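Local coordinates for cutm, flavoprotein of carbon monoxide dehydrogenase (Hydrogenophaga pseudoflava, PDB 1FFV) that binds FAD as the flavoprotein of carbon monoxide dehydrogenase, and probably passes on electrons that arrive through iron-sulfur clusters, at residues S36-M41 with E49-I54; H9-V14 with V18-Q23. All coordinates share one frame; numbering follows the deposited sequence.

Interaction 1: residues S36-M41 with E49-I54; sequences SLLPMM and EHLIDI. With FAD (flavin-adenine dinucleotide), chain J.
Leu37, Leu38 and Met41 of a short helix converge on Leu51, packing helix 37-42 onto strand 50-53 within the beta-alpha-beta unit formed by strand 28-31, this helix and this strand. Helix and strand run nearly antiparallel, at 163°, with axes 12.5 Å apart, so long side chains must bridge the gap. At the start of the helix, Ser36 N and Leu37 N both donate to FAD O2A, each at 3.0 Å; the bond from Leu37 is the straighter. This grip on the adenosine-side phosphate is probably helped by the partial positive charge of the helix N terminus. Ser36 OG also lies 3.0 Å from FAD O4' on the ribityl chain. One residue on, the Leu37 side chain turns from the cofactor toward the strand: with its CG anti to the backbone N (chi1 178°), the two leucines lie alongside, pointing opposite ways, with Leu37 CD2 against Leu51 CD2 (3.6 Å). Leu38 adds a lighter touch through its CD2, while its side chain also packs on the backbone of another protein chain. Were Leu51 cut back to an alanine, the three helix side chains would probably lose their shared partner and a gap would be likely to open under the helix. Met41, bent at chi3 (72°), meets Leu51 tip to tip, its SD 3.8 Å from Leu51 CD1 and its CE at 4.0 Å from the same methyl.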
loop_
_atom_site.group_PDB
_atom_site.type_symbol
_atom_site.label_atom_id
_atom_site.label_comp_id
_atom_site.label_asym_id
_atom_site.label_seq_id
_atom_site.Cartn_x
_atom_site.Cartn_y
_atom_site.Cartn_z
ATOM N N SER C 36 -14.898 -23.833 29.401
ATOM C CA SER C 36 -16.300 -24.227 29.310
ATOM C C SER C 36 -17.094 -22.933 29.451
ATOM O O SER C 36 -17.996 -22.662 28.660
ATOM C CB SER C 36 -16.693 -25.212 30.407
ATOM O OG SER C 36 -16.510 -26.548 29.973
ATOM N N LEU C 37 -16.671 -22.097 30.403
ATOM C CA LEU C 37 -17.325 -20.819 30.682
ATOM C C LEU C 37 -17.137 -19.771 29.595
ATOM O O LEU C 37 -18.111 -19.142 29.168
ATOM C CB LEU C 37 -16.871 -20.252 32.026
ATOM C CG LEU C 37 -17.485 -18.879 32.362
ATOM C CD1 LEU C 37 -19.011 -18.977 32.467
ATOM C CD2 LEU C 37 -16.891 -18.350 33.669
ATOM N N LEU C 38 -15.897 -19.554 29.160
ATOM C CA LEU C 38 -15.667 -18.568 28.104
ATOM C C LEU C 38 -16.408 -18.965 26.824
ATOM O O LEU C 38 -17.043 -18.116 26.189
ATOM C CB LEU C 38 -14.178 -18.320 27.877
ATOM C CG LEU C 38 -13.505 -17.669 29.090
ATOM C CD1 LEU C 38 -12.030 -17.437 28.803
ATOM C CD2 LEU C 38 -14.200 -16.346 29.443
ATOM N N PRO C 39 -16.350 -20.259 26.434
ATOM C CA PRO C 39 -17.056 -20.702 25.228
ATOM C C PRO C 39 -18.560 -20.392 25.299
ATOM O O PRO C 39 -19.133 -19.909 24.320
ATOM C CB PRO C 39 -16.794 -22.206 25.223
ATOM C CG PRO C 39 -15.395 -22.281 25.729
ATOM C CD PRO C 39 -15.427 -21.315 26.901
ATOM N N MET C 40 -19.191 -20.654 26.451
ATOM C CA MET C 40 -20.617 -20.372 26.610
ATOM C C MET C 40 -20.866 -18.870 26.544
ATOM O O MET C 40 -21.877 -18.431 26.014
ATOM C CB MET C 40 -21.159 -20.896 27.942
ATOM C CG MET C 40 -21.147 -22.401 28.091
ATOM S SD MET C 40 -21.904 -22.901 29.656
ATOM C CE MET C 40 -22.910 -24.297 29.092
ATOM N N MET C 41 -19.939 -18.088 27.088
ATOM C CA MET C 41 -20.070 -16.639 27.076
ATOM C C MET C 41 -19.890 -16.081 25.665
ATOM O O MET C 41 -20.637 -15.193 25.242
ATOM C CB MET C 41 -19.084 -16.003 28.054
ATOM C CG MET C 41 -19.421 -16.272 29.516
ATOM S SD MET C 41 -18.286 -15.447 30.640
ATOM C CE MET C 41 -18.814 -13.737 30.443
ATOM N N GLU C 49 -22.583 -10.931 34.865
ATOM C CA GLU C 49 -22.093 -9.561 34.909
ATOM C C GLU C 49 -20.750 -9.435 35.629
ATOM O O GLU C 49 -20.038 -8.446 35.464
ATOM C CB GLU C 49 -23.166 -8.639 35.499
ATOM C CG GLU C 49 -24.382 -8.532 34.568
ATOM C CD GLU C 49 -25.580 -7.794 35.161
ATOM O OE1 GLU C 49 -26.591 -7.641 34.428
ATOM O OE2 GLU C 49 -25.529 -7.376 36.345
ATOM N N HIS C 50 -20.373 -10.479 36.362
ATOM C CA HIS C 50 -19.116 -10.495 37.100
ATOM C C HIS C 50 -18.407 -11.841 36.990
ATOM O O HIS C 50 -19.028 -12.895 37.140
ATOM C CB HIS C 50 -19.363 -10.209 38.588
ATOM C CG HIS C 50 -19.832 -8.818 38.874
ATOM N ND1 HIS C 50 -18.969 -7.799 39.212
ATOM C CD2 HIS C 50 -21.075 -8.280 38.881
ATOM C CE1 HIS C 50 -19.661 -6.690 39.416
ATOM N NE2 HIS C 50 -20.940 -6.955 39.222
ATOM N N LEU C 51 -17.107 -11.799 36.715
ATOM C CA LEU C 51 -16.313 -13.017 36.640
ATOM C C LEU C 51 -15.262 -12.958 37.733
ATOM O O LEU C 51 -14.493 -11.997 37.824
ATOM C CB LEU C 51 -15.639 -13.183 35.275
ATOM C CG LEU C 51 -16.525 -13.634 34.115
ATOM C CD1 LEU C 51 -15.656 -13.967 32.909
ATOM C CD2 LEU C 51 -17.340 -14.850 34.537
ATOM N N ILE C 52 -15.281 -13.957 38.606
ATOM C CA ILE C 52 -14.320 -14.022 39.692
ATOM C C ILE C 52 -13.261 -15.040 39.322
ATOM O O ILE C 52 -13.487 -16.249 39.391
ATOM C CB ILE C 52 -14.987 -14.425 41.018
ATOM C CG1 ILE C 52 -16.073 -13.417 41.374
ATOM C CG2 ILE C 52 -13.942 -14.510 42.134
ATOM C CD1 ILE C 52 -17.016 -13.923 42.421
ATOM N N ASP C 53 -12.113 -14.528 38.904
ATOM C CA ASP C 53 -10.988 -15.359 38.502
ATOM C C ASP C 53 -10.302 -15.965 39.726
ATOM O O ASP C 53 -9.810 -15.247 40.605
ATOM C CB ASP C 53 -9.996 -14.509 37.695
ATOM C CG ASP C 53 -8.937 -15.336 36.984
ATOM O OD1 ASP C 53 -8.734 -16.524 37.317
ATOM O OD2 ASP C 53 -8.296 -14.778 36.075
ATOM N N ILE C 54 -10.275 -17.291 39.780
ATOM C CA ILE C 54 -9.633 -17.984 40.887
ATOM C C ILE C 54 -8.278 -18.604 40.505
ATOM O O ILE C 54 -7.781 -19.477 41.211
ATOM C CB ILE C 54 -10.572 -19.050 41.508
ATOM C CG1 ILE C 54 -11.060 -20.028 40.432
ATOM C CG2 ILE C 54 -11.754 -18.368 42.190
ATOM C CD1 ILE C 54 -11.933 -21.150 40.959
HETATM P PA FAD J . -14.503 -23.138 33.627
HETATM O O1A FAD J . -14.301 -21.935 34.453
HETATM O O2A FAD J . -14.586 -23.014 32.280
HETATM O O5B FAD J . -15.802 -23.667 34.139
HETATM C C5B FAD J . -15.972 -23.947 35.514
HETATM C C4B FAD J . -17.467 -24.026 35.792
HETATM O O4B FAD J . -17.525 -24.563 37.149
HETATM C C3B FAD J . -18.187 -22.716 35.971
HETATM O O3B FAD J . -19.561 -22.791 36.103
HETATM C C2B FAD J . -17.412 -22.180 37.155
HETATM O O2B FAD J . -18.051 -21.077 37.701
HETATM C C1B FAD J . -17.395 -23.374 38.056
HETATM N N9A FAD J . -16.150 -23.649 38.752
HETATM C C8A FAD J . -14.898 -23.782 38.208
HETATM N N7A FAD J . -13.964 -24.040 39.121
HETATM C C5A FAD J . -14.643 -24.069 40.312
HETATM C C6A FAD J . -14.195 -24.314 41.675
HETATM N N6A FAD J . -12.957 -24.553 42.013
HETATM N N1A FAD J . -15.186 -24.262 42.610
HETATM C C2A FAD J . -16.480 -24.019 42.304
HETATM N N3A FAD J . -16.980 -23.791 41.091
HETATM C C4A FAD J . -16.023 -23.832 40.120
HETATM N N1 FAD J . -13.945 -32.002 29.003
HETATM C C2 FAD J . -13.988 -33.318 29.154
HETATM O O2 FAD J . -14.198 -33.811 30.212
HETATM N N3 FAD J . -13.789 -34.217 28.078
HETATM C C4 FAD J . -13.539 -33.768 26.810
HETATM O O4 FAD J . -13.370 -34.570 25.914
HETATM C C4X FAD J . -13.494 -32.327 26.624
HETATM N N5 FAD J . -13.256 -31.831 25.407
HETATM C C5X FAD J . -13.222 -30.477 25.282
HETATM C C6 FAD J . -12.975 -29.973 24.005
HETATM C C7 FAD J . -12.919 -28.637 23.769
HETATM C C7M FAD J . -12.653 -28.123 22.375
HETATM C C8 FAD J . -13.113 -27.704 24.848
HETATM C C8M FAD J . -13.059 -26.213 24.613
HETATM C C9 FAD J . -13.358 -28.191 26.140
HETATM C C9A FAD J . -13.411 -29.562 26.357
HETATM N N10 FAD J . -13.661 -30.124 27.642
HETATM C C10 FAD J . -13.704 -31.463 27.786
HETATM C "C1'" FAD J . -13.840 -29.206 28.815
HETATM C "C2'" FAD J . -12.689 -28.841 29.864
HETATM O "O2'" FAD J . -12.456 -30.224 29.914
HETATM C "C3'" FAD J . -13.797 -28.044 30.525
HETATM O "O3'" FAD J . -12.607 -27.274 30.236
HETATM C "C4'" FAD J . -13.597 -27.419 31.889
HETATM O "O4'" FAD J . -14.815 -28.228 31.793
HETATM C "C5'" FAD J . -14.579 -26.508 32.635
HETATM O "O5'" FAD J . -13.192 -26.540 33.454
HETATM P P FAD J . -12.478 -25.191 33.564
HETATM O O1P FAD J . -11.287 -25.479 34.506
HETATM O O2P FAD J . -12.088 -24.660 32.346
HETATM O O3P FAD J . -13.440 -24.225 34.122
#

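Interaction 2: residues H9-V14 with V18-Q23; sequences HAPKSV and VALLGQ
Leu20 pushes one methyl, CD1, into the angle between His9 and Pro11, lying 3.8 Å from His9 CB and 3.9 Å from Pro11 CD. It illustrates how a helical leucine can help close a strand-loop-helix connection: the chain leaves strand 7-9 at His9, turns through Pro11 and enters helix 14-24, whose own side chain then folds back over the turn. With CG anti to the carbonyl carbon (chi1 -72°), the Leu20 side chain reaches the turn with both methyls, which divide the work. CD1 also approaches CB and CG of Pro11, so it lies over one face of the pyrrolidine ring, toward its CB-CG-CD side, whereas CD2 comes obliquely to the imidazole of His9, 4.1 Å from ND1. The far nitrogen of that imidazole, NE2, is hydrogen-bonded to ND1 of His50, which helps fix the turn of the ring against Leu20.

The polar part lies at the first turn of the helix. Val14 O accepts from Val18 N at 2.9 Å, the i+4 to i bond of that turn, and Ser13 at the N-cap position uses OG to hold Glu16 N. Beside this bond the Val18 branch CG2 is tight against the same oxygen, 3.2 Å from Val14 O, and it meets Val14 CG1 more loosely, at 4.2 Å.

Around this junction, Val14 and Val18 carry the helix onto Val166 of strand 166-173, in the antiparallel sheet. Pro11 and Leu20 instead reach Ile52 of strand 50-53, the middle strand of the parallel sheet, so helix 14-24 is packed between two sheets, with strand 7-9 running beside strand 50-53.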
loop_
_atom_site.group_PDB
_atom_site.type_symbol
_atom_site.label_atom_id
_atom_site.label_comp_id
_atom_site.label_asym_id
_atom_site.label_seq_id
_atom_site.Cartn_x
_atom_site.Cartn_y
_atom_site.Cartn_z
ATOM N N HIS C 9 -12.686 -9.708 38.526
ATOM C CA HIS C 9 -12.142 -9.743 39.882
ATOM C C HIS C 9 -11.113 -10.872 39.964
ATOM O O HIS C 9 -11.341 -11.957 39.427
ATOM C CB HIS C 9 -13.252 -10.016 40.907
ATOM C CG HIS C 9 -14.450 -9.123 40.772
ATOM N ND1 HIS C 9 -14.576 -7.932 41.458
ATOM C CD2 HIS C 9 -15.589 -9.264 40.050
ATOM C CE1 HIS C 9 -15.742 -7.381 41.167
ATOM N NE2 HIS C 9 -16.376 -8.169 40.316
ATOM N N ALA C 10 -9.996 -10.623 40.643
ATOM C CA ALA C 10 -8.954 -11.639 40.793
ATOM C C ALA C 10 -8.451 -11.744 42.236
ATOM O O ALA C 10 -7.339 -11.328 42.555
ATOM C CB ALA C 10 -7.794 -11.365 39.835
ATOM N N PRO C 11 -9.280 -12.295 43.134
ATOM C CA PRO C 11 -8.912 -12.456 44.545
ATOM C C PRO C 11 -7.704 -13.387 44.724
ATOM O O PRO C 11 -7.442 -14.240 43.881
ATOM C CB PRO C 11 -10.189 -13.033 45.158
ATOM C CG PRO C 11 -10.791 -13.802 44.023
ATOM C CD PRO C 11 -10.625 -12.837 42.882
ATOM N N LYS C 12 -6.955 -13.201 45.806
ATOM C CA LYS C 12 -5.770 -14.018 46.051
ATOM C C LYS C 12 -5.953 -15.089 47.122
ATOM O O LYS C 12 -5.006 -15.786 47.500
ATOM C CB LYS C 12 -4.573 -13.123 46.373
ATOM C CG LYS C 12 -4.203 -12.196 45.221
ATOM C CD LYS C 12 -2.905 -11.454 45.492
ATOM C CE LYS C 12 -2.551 -10.527 44.341
ATOM N NZ LYS C 12 -2.383 -11.268 43.051
ATOM N N SER C 13 -7.188 -15.247 47.573
ATOM C CA SER C 13 -7.494 -16.241 48.580
ATOM C C SER C 13 -8.910 -16.762 48.385
ATOM O O SER C 13 -9.766 -16.074 47.822
ATOM C CB SER C 13 -7.338 -15.640 49.989
ATOM O OG SER C 13 -8.381 -14.723 50.283
ATOM N N VAL C 14 -9.149 -17.983 48.853
ATOM C CA VAL C 14 -10.467 -18.600 48.766
ATOM C C VAL C 14 -11.487 -17.745 49.521
ATOM O O VAL C 14 -12.611 -17.557 49.063
ATOM C CB VAL C 14 -10.463 -20.009 49.397
ATOM C CG1 VAL C 14 -11.826 -20.660 49.232
ATOM C CG2 VAL C 14 -9.375 -20.865 48.779
ATOM N N VAL C 18 -14.949 -16.224 48.114
ATOM C CA VAL C 18 -16.232 -16.513 48.747
ATOM C C VAL C 18 -16.969 -15.217 49.101
ATOM O O VAL C 18 -18.181 -15.115 48.911
ATOM C CB VAL C 18 -16.039 -17.378 50.017
ATOM C CG1 VAL C 18 -17.343 -17.487 50.806
ATOM C CG2 VAL C 18 -15.540 -18.766 49.628
ATOM N N ALA C 19 -16.232 -14.232 49.603
ATOM C CA ALA C 19 -16.817 -12.945 49.966
ATOM C C ALA C 19 -17.447 -12.296 48.732
ATOM O O ALA C 19 -18.594 -11.846 48.782
ATOM C CB ALA C 19 -15.749 -12.025 50.564
ATOM N N LEU C 20 -16.694 -12.261 47.629
ATOM C CA LEU C 20 -17.167 -11.681 46.369
ATOM C C LEU C 20 -18.421 -12.387 45.862
ATOM O O LEU C 20 -19.345 -11.735 45.365
ATOM C CB LEU C 20 -16.071 -11.736 45.304
ATOM C CG LEU C 20 -14.893 -10.777 45.464
ATOM C CD1 LEU C 20 -13.803 -11.160 44.493
ATOM C CD2 LEU C 20 -15.341 -9.336 45.221
ATOM N N LEU C 21 -18.455 -13.714 45.989
ATOM C CA LEU C 21 -19.617 -14.490 45.567
ATOM C C LEU C 21 -20.846 -14.054 46.360
ATOM O O LEU C 21 -21.934 -13.883 45.800
ATOM C CB LEU C 21 -19.379 -15.984 45.783
ATOM C CG LEU C 21 -18.553 -16.732 44.744
ATOM C CD1 LEU C 21 -18.263 -18.131 45.241
ATOM C CD2 LEU C 21 -19.304 -16.769 43.418
ATOM N N GLY C 22 -20.652 -13.865 47.667
ATOM C CA GLY C 22 -21.734 -13.448 48.540
ATOM C C GLY C 22 -22.176 -12.024 48.270
ATOM O O GLY C 22 -23.376 -11.721 48.263
ATOM N N GLN C 23 -21.201 -11.156 48.017
ATOM C CA GLN C 23 -21.458 -9.749 47.740
ATOM C C GLN C 23 -22.123 -9.498 46.385
ATOM O O GLN C 23 -23.076 -8.717 46.287
ATOM C CB GLN C 23 -20.146 -8.970 47.815
ATOM C CG GLN C 23 -20.253 -7.502 47.433
ATOM C CD GLN C 23 -18.891 -6.855 47.255
ATOM O OE1 GLN C 23 -18.724 -5.996 46.379
ATOM N NE2 GLN C 23 -17.910 -7.272 48.066
#

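How the interactions relate
Interaction 1 packs a helix onto the small parallel sheet, interaction 2 folds a helix back on the turn that leads into it, and strand 50-53 connects them: its Leu51 serves helix 37-42, while the adjoining Ile52 turns to helix 14-24, where its CD1 lies 3.7 Å from Leu20 CB. His9 also belongs to the seam, through a probable backbone hydrogen bond from Asp53 N to His9 O. The touching residues of interaction 1 are all buried; it is purely apolar between its segments, and touches FAD. Interaction 2 is more peripheral, with His9 and Leu20 partly exposed; it combines apolar packing with a helical backbone bond, and has no direct part in cofactor binding.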